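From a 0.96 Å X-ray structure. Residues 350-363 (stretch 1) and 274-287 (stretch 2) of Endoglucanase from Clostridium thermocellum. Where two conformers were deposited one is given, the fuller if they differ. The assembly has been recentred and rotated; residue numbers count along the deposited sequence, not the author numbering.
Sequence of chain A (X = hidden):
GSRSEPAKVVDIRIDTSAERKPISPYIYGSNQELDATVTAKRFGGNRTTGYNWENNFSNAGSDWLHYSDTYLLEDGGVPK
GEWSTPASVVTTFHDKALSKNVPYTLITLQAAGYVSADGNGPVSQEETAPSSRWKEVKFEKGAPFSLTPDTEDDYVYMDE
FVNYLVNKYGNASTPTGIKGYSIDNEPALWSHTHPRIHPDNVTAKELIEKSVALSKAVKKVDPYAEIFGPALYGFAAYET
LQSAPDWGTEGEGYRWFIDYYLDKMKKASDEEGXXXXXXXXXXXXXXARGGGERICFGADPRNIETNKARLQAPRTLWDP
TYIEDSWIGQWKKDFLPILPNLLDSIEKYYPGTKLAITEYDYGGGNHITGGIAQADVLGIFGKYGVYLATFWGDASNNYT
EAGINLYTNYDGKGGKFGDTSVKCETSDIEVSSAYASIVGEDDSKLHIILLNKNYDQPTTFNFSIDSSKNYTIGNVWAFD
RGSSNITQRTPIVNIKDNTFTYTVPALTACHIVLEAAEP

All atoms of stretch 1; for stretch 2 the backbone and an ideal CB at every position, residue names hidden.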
ATOM      1  N   TYR A 350       6.657   9.311 -17.036  1.00  7.95           N
ATOM      2  CA  TYR A 350       5.950   8.159 -17.585  1.00  7.32           C
ATOM      3  C   TYR A 350       4.451   8.332 -17.366  1.00  7.25           C
ATOM      4  O   TYR A 350       3.811   7.668 -16.497  1.00  6.90           O
ATOM      5  CB  TYR A 350       6.450   6.827 -17.016  1.00  7.74           C
ATOM      6  CG  TYR A 350       6.068   5.603 -17.828  1.00  7.48           C
ATOM      7  CD1 TYR A 350       6.668   4.377 -17.572  1.00  8.04           C
ATOM      8  CD2 TYR A 350       5.143   5.684 -18.856  1.00  7.83           C
ATOM      9  CE1 TYR A 350       6.350   3.258 -18.304  1.00  9.20           C
ATOM     10  CE2 TYR A 350       4.844   4.569 -19.636  1.00  8.87           C
ATOM     11  CZ  TYR A 350       5.425   3.347 -19.361  1.00  9.11           C
ATOM     12  OH  TYR A 350       5.125   2.219 -20.094  1.00 10.91           O
ATOM     13  N   PRO A 351       3.829   9.250 -18.117  1.00  7.86           N
ATOM     14  CA  PRO A 351       2.409   9.542 -17.918  1.00  8.47           C
ATOM     15  C   PRO A 351       1.571   8.282 -17.989  1.00  7.66           C
ATOM     16  O   PRO A 351       1.829   7.375 -18.790  1.00  8.38           O
ATOM     17  CB  PRO A 351       2.052  10.516 -19.070  1.00 11.12           C
ATOM     18  CG  PRO A 351       3.307  11.086 -19.498  1.00 11.63           C
ATOM     19  CD  PRO A 351       4.435  10.110 -19.145  1.00  9.38           C
ATOM     20  N   GLY A 352       0.526   8.228 -17.145  1.00  8.26           N
ATOM     21  CA  GLY A 352      -0.359   7.087 -17.182  1.00  8.73           C
ATOM     22  C   GLY A 352       0.032   5.968 -16.200  1.00  7.45           C
ATOM     23  O   GLY A 352      -0.736   5.036 -15.982  1.00  8.54           O
ATOM     24  N   THR A 353       1.240   6.051 -15.640  1.00  6.38           N
ATOM     25  CA  THR A 353       1.652   5.116 -14.598  1.00  5.87           C
ATOM     26  C   THR A 353       0.839   5.397 -13.330  1.00  5.99           C
ATOM     27  O   THR A 353       0.603   6.561 -12.987  1.00  7.11           O
ATOM     28  CB  THR A 353       3.161   5.265 -14.354  1.00  6.04           C
ATOM     29  OG1 THR A 353       3.843   5.087 -15.605  1.00  6.52           O
ATOM     30  CG2 THR A 353       3.699   4.263 -13.355  1.00  6.66           C
ATOM     31  N   LYS A 354       0.415   4.319 -12.665  1.00  5.28           N
ATOM     32  CA  LYS A 354      -0.345   4.441 -11.446  1.00  5.20           C
ATOM     33  C   LYS A 354       0.622   4.521 -10.232  1.00  5.13           C
ATOM     34  O   LYS A 354       1.842   4.327 -10.404  1.00  5.38           O
ATOM     35  CB  LYS A 354      -1.282   3.213 -11.301  1.00  6.21           C
ATOM     36  CG  LYS A 354      -2.286   3.108 -12.431  1.00  7.52           C
ATOM     37  CD  LYS A 354      -2.971   1.746 -12.556  1.00  8.77           C
ATOM     38  CE  LYS A 354      -3.943   1.654 -13.675  1.00  9.17           C
ATOM     39  NZ  LYS A 354      -4.877   0.550 -13.615  0.60 10.04           N
ATOM     40  N   LEU A 355       0.082   4.814  -9.053  1.00  5.40           N
ATOM     41  CA  LEU A 355       0.902   4.958  -7.844  1.00  5.30           C
ATOM     42  C   LEU A 355       0.339   4.054  -6.741  1.00  4.82           C
ATOM     43  O   LEU A 355      -0.882   4.092  -6.479  1.00  5.44           O
ATOM     44  CB  LEU A 355       0.906   6.428  -7.393  1.00  5.72           C
ATOM     45  CG  LEU A 355       1.680   6.722  -6.109  1.00  6.11           C
ATOM     46  CD1 LEU A 355       3.163   6.397  -6.254  1.00  7.40           C
ATOM     47  CD2 LEU A 355       1.539   8.192  -5.740  1.00  7.23           C
ATOM     48  N   ALA A 356       1.217   3.275  -6.093  1.00  4.82           N
ATOM     49  CA  ALA A 356       0.778   2.439  -4.983  1.00  4.71           C
ATOM     50  C   ALA A 356       1.722   2.626  -3.800  1.00  4.75           C
ATOM     51  O   ALA A 356       2.938   2.758  -3.964  1.00  5.41           O
ATOM     52  CB  ALA A 356       0.746   0.960  -5.383  1.00  5.68           C
ATOM     53  N   ILE A 357       1.123   2.576  -2.600  1.00  4.59           N
ATOM     54  CA  ILE A 357       1.860   2.631  -1.327  1.00  4.43           C
ATOM     55  C   ILE A 357       1.674   1.248  -0.706  1.00  4.42           C
ATOM     56  O   ILE A 357       0.664   0.971  -0.061  1.00  4.97           O
ATOM     57  CB  ILE A 357       1.365   3.754  -0.400  1.00  5.14           C
ATOM     58  CG1 ILE A 357       1.193   5.088  -1.153  1.00  6.12           C
ATOM     59  CG2 ILE A 357       2.291   3.835   0.780  1.00  5.99           C
ATOM     60  CD1 ILE A 357       2.436   5.661  -1.796  1.00  6.88           C
ATOM     61  N   THR A 358       2.651   0.344  -0.973  1.00  4.58           N
ATOM     62  CA  THR A 358       2.433  -1.066  -0.687  1.00  4.98           C
ATOM     63  C   THR A 358       2.869  -1.500   0.734  1.00  4.70           C
ATOM     64  O   THR A 358       2.567  -2.638   1.130  1.00  4.76           O
ATOM     65  CB  THR A 358       3.082  -1.957  -1.746  1.00  5.02           C
ATOM     66  OG1 THR A 358       4.477  -1.721  -1.760  1.00  6.62           O
ATOM     67  CG2 THR A 358       2.382  -1.804  -3.084  1.00  5.98           C
ATOM     68  N   GLU A 359       3.505  -0.602   1.483  1.00  4.77           N
ATOM     69  CA  GLU A 359       3.651  -0.770   2.917  1.00  4.55           C
ATOM     70  C   GLU A 359       3.590   0.633   3.513  1.00  4.64           C
ATOM     71  O   GLU A 359       4.192   1.579   2.961  1.00  4.95           O
ATOM     72  CB  GLU A 359       4.970  -1.397   3.375  1.00  4.97           C
ATOM     73  CG  GLU A 359       5.161  -2.810   2.882  1.00  5.15           C
ATOM     74  CD  GLU A 359       6.434  -3.490   3.345  1.00  5.18           C
ATOM     75  OE1 GLU A 359       7.037  -3.054   4.368  1.00  6.12           O
ATOM     76  OE2 GLU A 359       6.809  -4.518   2.703  1.00  5.76           O
ATOM     77  N   TYR A 360       2.929   0.770   4.657  1.00  4.88           N
ATOM     78  CA  TYR A 360       2.925   1.980   5.440  1.00  4.85           C
ATOM     79  C   TYR A 360       2.343   1.593   6.812  1.00  5.01           C
ATOM     80  O   TYR A 360       1.652   0.560   6.962  1.00  5.43           O
ATOM     81  CB  TYR A 360       2.073   3.107   4.804  1.00  5.35           C
ATOM     82  CG  TYR A 360       0.587   2.778   4.719  1.00  5.04           C
ATOM     83  CD1 TYR A 360      -0.262   3.167   5.743  1.00  5.50           C
ATOM     84  CD2 TYR A 360       0.063   2.060   3.662  1.00  5.06           C
ATOM     85  CE1 TYR A 360      -1.600   2.853   5.751  1.00  5.70           C
ATOM     86  CE2 TYR A 360      -1.304   1.733   3.627  1.00  4.95           C
ATOM     87  CZ  TYR A 360      -2.114   2.119   4.681  1.00  5.18           C
ATOM     88  OH  TYR A 360      -3.448   1.803   4.732  1.00  5.92           O
ATOM     89  N   ASP A 361       2.593   2.457   7.808  1.00  5.14           N
ATOM     90  CA  ASP A 361       2.049   2.300   9.173  1.00  4.99           C
ATOM     91  C   ASP A 361       2.310   3.609   9.870  1.00  5.16           C
ATOM     92  O   ASP A 361       3.466   4.007  10.021  1.00  6.11           O
ATOM     93  CB  ASP A 361       2.753   1.149   9.871  1.00  6.44           C
ATOM     94  CG  ASP A 361       2.365   0.985  11.345  1.00  7.26           C
ATOM     95  OD1 ASP A 361       1.345   1.550  11.776  1.00  7.22           O
ATOM     96  OD2 ASP A 361       3.094   0.211  12.064  1.00 10.03           O
ATOM     97  N   TYR A 362       1.216   4.289  10.303  1.00  5.43           N
ATOM     98  CA  TYR A 362       1.331   5.544  11.031  1.00  5.16           C
ATOM     99  C   TYR A 362       1.477   5.342  12.551  1.00  5.37           C
ATOM    100  O   TYR A 362       1.579   6.340  13.289  1.00  6.36           O
ATOM    101  CB  TYR A 362       0.170   6.483  10.666  1.00  5.88           C
ATOM    102  CG  TYR A 362       0.445   7.200   9.367  1.00  5.47           C
ATOM    103  CD1 TYR A 362       0.509   6.495   8.144  1.00  6.08           C
ATOM    104  CD2 TYR A 362       0.742   8.560   9.356  1.00  5.83           C
ATOM    105  CE1 TYR A 362       0.915   7.111   6.968  1.00  6.19           C
ATOM    106  CE2 TYR A 362       1.115   9.198   8.191  1.00  6.25           C
ATOM    107  CZ  TYR A 362       1.244   8.469   7.004  1.00  6.31           C
ATOM    108  OH  TYR A 362       1.648   9.030   5.814  1.00  7.01           O
ATOM    109  N   GLY A 363       1.544   4.088  12.973  1.00  6.02           N
ATOM    110  CA  GLY A 363       1.742   3.816  14.387  1.00  6.18           C
ATOM    111  C   GLY A 363       0.471   4.002  15.184  1.00  5.65           C
ATOM    112  O   GLY A 363      -0.621   4.275  14.682  1.00  6.14           O
ATOM    113  N   UNK A 274       5.095  -1.932 -25.676  1.00  8.85           N
ATOM    114  CA  UNK A 274       3.983  -2.059 -24.750  1.00  9.80           C
ATOM    115  C   UNK A 274       4.441  -1.585 -23.374  1.00  7.83           C
ATOM    116  O   UNK A 274       5.634  -1.568 -23.084  1.00  8.08           O
ATOM    117  CB  UNK A 274       3.471  -3.500 -24.696  1.00  9.80           C
ATOM    118  N   UNK A 275       3.468  -1.232 -22.528  1.00  7.86           N
ATOM    119  CA  UNK A 275       3.774  -0.752 -21.209  1.00  6.93           C
ATOM    120  C   UNK A 275       4.383  -1.862 -20.357  1.00  6.56           C
ATOM    121  O   UNK A 275       3.775  -2.936 -20.185  1.00  7.60           O
ATOM    122  CB  UNK A 275       2.515  -0.190 -20.546  1.00  6.93           C
ATOM    123  N   UNK A 276       5.542  -1.587 -19.745  1.00  6.47           N
ATOM    124  CA  UNK A 276       6.215  -2.582 -18.918  1.00  6.24           C
ATOM    125  C   UNK A 276       6.167  -2.228 -17.433  1.00  6.31           C
ATOM    126  O   UNK A 276       6.494  -3.084 -16.585  1.00  7.54           O
ATOM    127  CB  UNK A 276       7.670  -2.735 -19.367  1.00  6.24           C
ATOM    128  N   UNK A 277       5.819  -0.989 -17.076  1.00  5.95           N
ATOM    129  CA  UNK A 277       5.613  -0.606 -15.679  1.00  5.69           C
ATOM    130  C   UNK A 277       4.178  -0.085 -15.594  1.00  5.46           C
ATOM    131  O   UNK A 277       3.866   0.919 -16.243  1.00  6.42           O
ATOM    132  CB  UNK A 277       6.629   0.438 -15.211  1.00  5.69           C
ATOM    133  N   UNK A 278       3.342  -0.754 -14.795  1.00  5.45           N
ATOM    134  CA  UNK A 278       1.973  -0.281 -14.621  1.00  5.57           C
ATOM    135  C   UNK A 278       1.819   0.616 -13.401  1.00  5.16           C
ATOM    136  O   UNK A 278       1.006   1.567 -13.432  1.00  5.70           O
ATOM    137  CB  UNK A 278       1.020  -1.472 -14.507  1.00  5.57           C
ATOM    138  N   UNK A 279       2.551   0.308 -12.331  1.00  5.35           N
ATOM    139  CA  UNK A 279       2.333   0.951 -11.054  1.00  5.14           C
ATOM    140  C   UNK A 279       3.685   1.237 -10.392  1.00  5.04           C
ATOM    141  O   UNK A 279       4.462   0.318 -10.143  1.00  5.97           O
ATOM    142  CB  UNK A 279       1.453   0.081 -10.154  1.00  5.14           C
ATOM    143  N   UNK A 280       3.951   2.523 -10.142  1.00  4.81           N
ATOM    144  CA  UNK A 280       5.083   2.947  -9.316  1.00  5.03           C
ATOM    145  C   UNK A 280       4.725   2.617  -7.867  1.00  5.05           C
ATOM    146  O   UNK A 280       3.697   3.062  -7.375  1.00  5.98           O
ATOM    147  CB  UNK A 280       5.390   4.435  -9.494  1.00  5.03           C
ATOM    148  N   UNK A 281       5.587   1.819  -7.226  1.00  5.32           N
ATOM    149  CA  UNK A 281       5.273   1.168  -5.934  1.00  5.57           C
ATOM    150  C   UNK A 281       6.341   1.547  -4.932  1.00  4.81           C
ATOM    151  O   UNK A 281       7.553   1.293  -5.171  1.00  5.66           O
ATOM    152  CB  UNK A 281       5.185  -0.353  -6.074  1.00  5.57           C
ATOM    153  N   UNK A 282       5.931   2.196  -3.839  1.00  4.86           N
ATOM    154  CA  UNK A 282       6.868   2.585  -2.811  1.00  4.80           C
ATOM    155  C   UNK A 282       6.287   2.208  -1.423  1.00  4.55           C
ATOM    156  O   UNK A 282       5.077   2.014  -1.249  1.00  4.98           O
ATOM    157  CB  UNK A 282       7.167   4.083  -2.901  1.00  4.80           C
ATOM    158  N   UNK A 283       7.214   2.139  -0.456  1.00  4.84           N
ATOM    159  CA  UNK A 283       6.873   1.951   0.949  1.00  5.14           C
ATOM    160  C   UNK A 283       7.105   3.284   1.651  1.00  4.98           C
ATOM    161  O   UNK A 283       8.114   3.961   1.406  1.00  5.45           O
ATOM    162  CB  UNK A 283       7.696   0.830   1.587  1.00  5.14           C
ATOM    163  N   UNK A 284       6.164   3.659   2.545  1.00  5.39           N
ATOM    164  CA  UNK A 284       6.230   4.940   3.230  1.00  5.33           C
ATOM    165  C   UNK A 284       5.878   4.711   4.705  1.00  5.23           C
ATOM    166  O   UNK A 284       4.710   4.669   5.085  1.00  6.39           O
ATOM    167  CB  UNK A 284       5.291   5.961   2.585  1.00  5.33           C
ATOM    168  N   UNK A 285       6.929   4.553   5.518  1.00  5.40           N
ATOM    169  CA  UNK A 285       6.777   4.548   6.966  1.00  5.78           C
ATOM    170  C   UNK A 285       7.137   5.936   7.408  1.00  5.40           C
ATOM    171  O   UNK A 285       8.278   6.376   7.233  1.00  6.43           O
ATOM    172  CB  UNK A 285       7.641   3.486   7.649  1.00  5.78           C
ATOM    173  N   UNK A 286       6.170   6.723   7.944  1.00  5.66           N
ATOM    174  CA  UNK A 286       6.458   8.115   8.279  1.00  5.93           C
ATOM    175  C   UNK A 286       7.675   8.228   9.179  1.00  5.93           C
ATOM    176  O   UNK A 286       7.788   7.479  10.168  1.00  6.80           O
ATOM    177  CB  UNK A 286       5.248   8.762   8.955  1.00  5.93           C
ATOM    178  N   UNK A 287       8.503   9.225   8.878  1.00  6.24           N
ATOM    179  CA  UNK A 287       9.598   9.613   9.742  1.00  6.23           C
ATOM    180  C   UNK A 287       9.170  10.706  10.746  1.00  6.32           C
ATOM    181  O   UNK A 287       9.961  11.094  11.630  1.00  6.94           O
ATOM    182  CB  UNK A 287      10.776  10.099   8.895  1.00  6.23           C
TER

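Position 274 has an extended backbone, a CA-to-CB bond pointing away and no stretch 1 atom within 5.5 Å of its ideal CB. Stretch 1 sets no requirement there; the residue is Lys274.

At 275 the CB points sideways, 3.6 Å from Tyr350 OH, and beyond it lie a flat ring, the carbonyl Pro351 O and the hydroxyl Thr353 OG1. A long side chain with several donors suits this best, though a lysine or glutamine could use part of it. The residue is Arg275. Its guanidinium stacks on the Tyr350 ring, centres 4.2 Å apart and planes at 16°, while NH2 donates to Pro351 O (2.9 Å, 139°) and NH1 to Thr353 OG1 (2.9 Å, 158°). An ideal CB on Gly352 would sit 2.8 Å from Arg275 NH2, a clash that glycine avoids.

Position 276 points sideways into space that stretch 1 leaves empty, so many residues fit; it is Leu276. At 277 the CB points toward stretch 1, 4.2 Å from Tyr350 CE1 and 5.2 Å from Thr353 CG2, an apolar setting for a medium aliphatic chain. Leu277 fills it, with CD2 3.9 Å from Thr353 CG2. Position 278 points away, so its backbone matters more here: its O accepts from Lys354 N at 2.9 Å, and a water bridges it to Gly352 O. The residue is Asp278.

From 279 the backbones run parallel, and successive side chains alternate between faces. The CB of 279 lies 4.9 Å from Ala356 CB, whose small size leaves room for a branched aliphatic residue. Val279 brings CG1 to 3.5 Å from Ala356 CB. On the other face, the ideal CB of 280 lies 4.2 Å from Thr353 CG2 and 4.4 Å from Leu355 CD1, suiting leucine, isoleucine or methionine. Leu280 packs CD2 4.1 Å from Leu355 CD1; its N donates to Lys354 O (2.8 Å), and its O accepts from Ala356 N (2.8 Å).

Position 281 returns to the face of Ala356, with Thr358 CG2 4.3 Å from its CB and the hydroxyl within reach of a short polar chain. Serine, asparagine or aspartate would serve. Asp281 OD1 accepts from Thr358 OG1 at 2.5 Å, although the hydroxyl's placement is less sure. The CB of 282 is 5.1 Å from Ile357 CD1, favouring an aliphatic residue; Val282 places CG2 3.7 Å from that atom.

At 283, on the face of Glu359, an aromatic or polar chain could use the nearby carboxylate arm. His283 lies with its ring face 3.6 Å from Glu359 CG, measured to the centroid, a CH-pi contact.

The CB of 284 is 4.1 Å from Ile357 CG2, inviting a large apolar residue. Trp284 packs there, and a water joins its NE1 to Tyr362 OH.

Position 285 points sideways, but a long side chain with a donor could reach the Glu359 carboxylate. Tyr285 OH donates to Glu359 OE1 at 2.7 Å.

At 286 the CB faces Tyr362, and phi of -54° permits proline. Pro286 CG sits 3.4 Å from the Tyr362 ring centroid.

Position 287 is out of reach; it is Glu287.

Stretch 2 (274-287) KRLLDVLDVHWYPE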
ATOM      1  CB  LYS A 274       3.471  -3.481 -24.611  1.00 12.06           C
ATOM      2  CG  LYS A 274       4.413  -4.421 -24.040  1.00 12.50           C
ATOM      3  CD  LYS A 274       3.790  -5.758 -24.390  1.00 14.48           C
ATOM      4  CE  LYS A 274       4.668  -6.782 -23.816  1.00 17.41           C
ATOM      5  NZ  LYS A 274       4.433  -8.169 -24.405  1.00 13.81           N
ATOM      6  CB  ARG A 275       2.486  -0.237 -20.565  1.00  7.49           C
ATOM      7  CG  ARG A 275       2.655   0.139 -19.093  1.00  6.90           C
ATOM      8  CD  ARG A 275       1.369   0.843 -18.551  1.00  7.05           C
ATOM      9  NE  ARG A 275       1.219   2.205 -19.061  1.00  7.45           N
ATOM     10  CZ  ARG A 275       1.770   3.278 -18.485  1.00  7.37           C
ATOM     11  NH1 ARG A 275       2.608   3.150 -17.427  1.00  6.95           N
ATOM     12  NH2 ARG A 275       1.467   4.490 -18.967  1.00  8.49           N
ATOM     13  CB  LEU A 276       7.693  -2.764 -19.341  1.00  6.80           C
ATOM     14  CG  LEU A 276       7.828  -3.309 -20.760  1.00  6.96           C
ATOM     15  CD1 LEU A 276       9.314  -3.384 -21.111  1.00  8.47           C
ATOM     16  CD2 LEU A 276       7.203  -4.684 -20.930  1.00  8.35           C
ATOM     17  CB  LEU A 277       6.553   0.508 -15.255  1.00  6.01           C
ATOM     18  CG  LEU A 277       6.375   1.018 -13.824  1.00  6.09           C
ATOM     19  CD1 LEU A 277       6.724  -0.056 -12.782  1.00  6.67           C
ATOM     20  CD2 LEU A 277       7.099   2.297 -13.600  1.00  6.66           C
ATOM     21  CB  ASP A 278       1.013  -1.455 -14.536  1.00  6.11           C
ATOM     22  CG  ASP A 278       1.002  -2.219 -15.835  1.00  6.25           C
ATOM     23  OD1 ASP A 278       0.301  -1.753 -16.776  1.00  9.12           O
ATOM     24  OD2 ASP A 278       1.711  -3.251 -15.923  1.00  6.45           O
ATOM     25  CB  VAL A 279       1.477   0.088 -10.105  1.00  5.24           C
ATOM     26  CG1 VAL A 279       1.082   0.905  -8.897  1.00  5.86           C
ATOM     27  CG2 VAL A 279       0.245  -0.477 -10.807  1.00  5.58           C
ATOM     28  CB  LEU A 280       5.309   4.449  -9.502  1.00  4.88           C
ATOM     29  CG  LEU A 280       6.471   5.012  -8.695  1.00  5.77           C
ATOM     30  CD1 LEU A 280       7.808   4.512  -9.248  1.00  7.67           C
ATOM     31  CD2 LEU A 280       6.447   6.543  -8.722  1.00  6.47           C
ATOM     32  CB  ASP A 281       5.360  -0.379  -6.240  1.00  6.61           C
ATOM     33  CG  ASP A 281       5.226  -1.266  -5.050  1.00  6.48           C
ATOM     34  OD1 ASP A 281       5.446  -0.788  -3.909  1.00  7.44           O
ATOM     35  OD2 ASP A 281       4.860  -2.451  -5.279  1.00  7.97           O
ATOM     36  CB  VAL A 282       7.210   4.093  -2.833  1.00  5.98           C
ATOM     37  CG1 VAL A 282       7.899   4.476  -4.142  1.00  7.08           C
ATOM     38  CG2 VAL A 282       5.933   4.948  -2.601  1.00  7.68           C
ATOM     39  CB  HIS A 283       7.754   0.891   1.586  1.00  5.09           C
ATOM     40  CG  HIS A 283       7.615  -0.436   0.927  1.00  5.17           C
ATOM     41  ND1 HIS A 283       6.696  -0.838  -0.004  1.00  6.56           N
ATOM     42  CD2 HIS A 283       8.416  -1.531   1.148  1.00  4.34           C
ATOM     43  CE1 HIS A 283       6.938  -2.139  -0.305  1.00  4.90           C
ATOM     44  NE2 HIS A 283       7.994  -2.564   0.378  1.00  7.29           N
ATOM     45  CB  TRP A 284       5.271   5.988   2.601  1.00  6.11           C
ATOM     46  CG  TRP A 284       5.267   7.307   3.251  1.00  6.51           C
ATOM     47  CD1 TRP A 284       4.330   7.789   4.146  1.00  7.15           C
ATOM     48  CD2 TRP A 284       6.224   8.392   3.065  1.00  6.74           C
ATOM     49  NE1 TRP A 284       4.646   9.112   4.494  1.00  7.77           N
ATOM     50  CE2 TRP A 284       5.779   9.501   3.837  1.00  7.28           C
ATOM     51  CE3 TRP A 284       7.366   8.549   2.290  1.00  7.39           C
ATOM     52  CZ2 TRP A 284       6.473  10.731   3.855  1.00  8.17           C
ATOM     53  CZ3 TRP A 284       8.043   9.791   2.320  1.00  8.72           C
ATOM     54  CH2 TRP A 284       7.566  10.845   3.110  1.00  8.75           C
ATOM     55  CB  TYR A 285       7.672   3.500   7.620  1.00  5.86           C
ATOM     56  CG  TYR A 285       7.217   2.091   7.291  1.00  5.74           C
ATOM     57  CD1 TYR A 285       6.203   1.493   8.012  1.00  5.76           C
ATOM     58  CD2 TYR A 285       7.821   1.359   6.276  1.00  6.21           C
ATOM     59  CE1 TYR A 285       5.799   0.194   7.725  1.00  6.26           C
ATOM     60  CE2 TYR A 285       7.450   0.071   5.979  1.00  5.95           C
ATOM     61  CZ  TYR A 285       6.434  -0.543   6.731  1.00  5.40           C
ATOM     62  OH  TYR A 285       6.077  -1.842   6.566  1.00  6.18           O
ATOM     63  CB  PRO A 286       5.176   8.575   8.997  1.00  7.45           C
ATOM     64  CG  PRO A 286       4.170   7.715   8.424  0.70  7.60           C
ATOM     65  CD  PRO A 286       4.760   6.368   8.188  0.70  6.28           C
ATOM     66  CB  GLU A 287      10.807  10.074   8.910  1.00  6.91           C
ATOM     67  CG  GLU A 287      11.465   8.956   8.133  1.00  7.34           C
ATOM     68  CD  GLU A 287      12.521   8.168   8.902  1.00  7.44           C
ATOM     69  OE1 GLU A 287      12.595   8.232  10.151  1.00  8.77           O
ATOM     70  OE2 GLU A 287      13.334   7.489   8.202  1.00  8.97           O
TER
HETATM   71  O   HOH W   1      -0.551   2.216 -15.702  1.00  9.07           O
HETATM   72  O   HOH W   2       3.125  11.215   6.220  1.00  7.74           O
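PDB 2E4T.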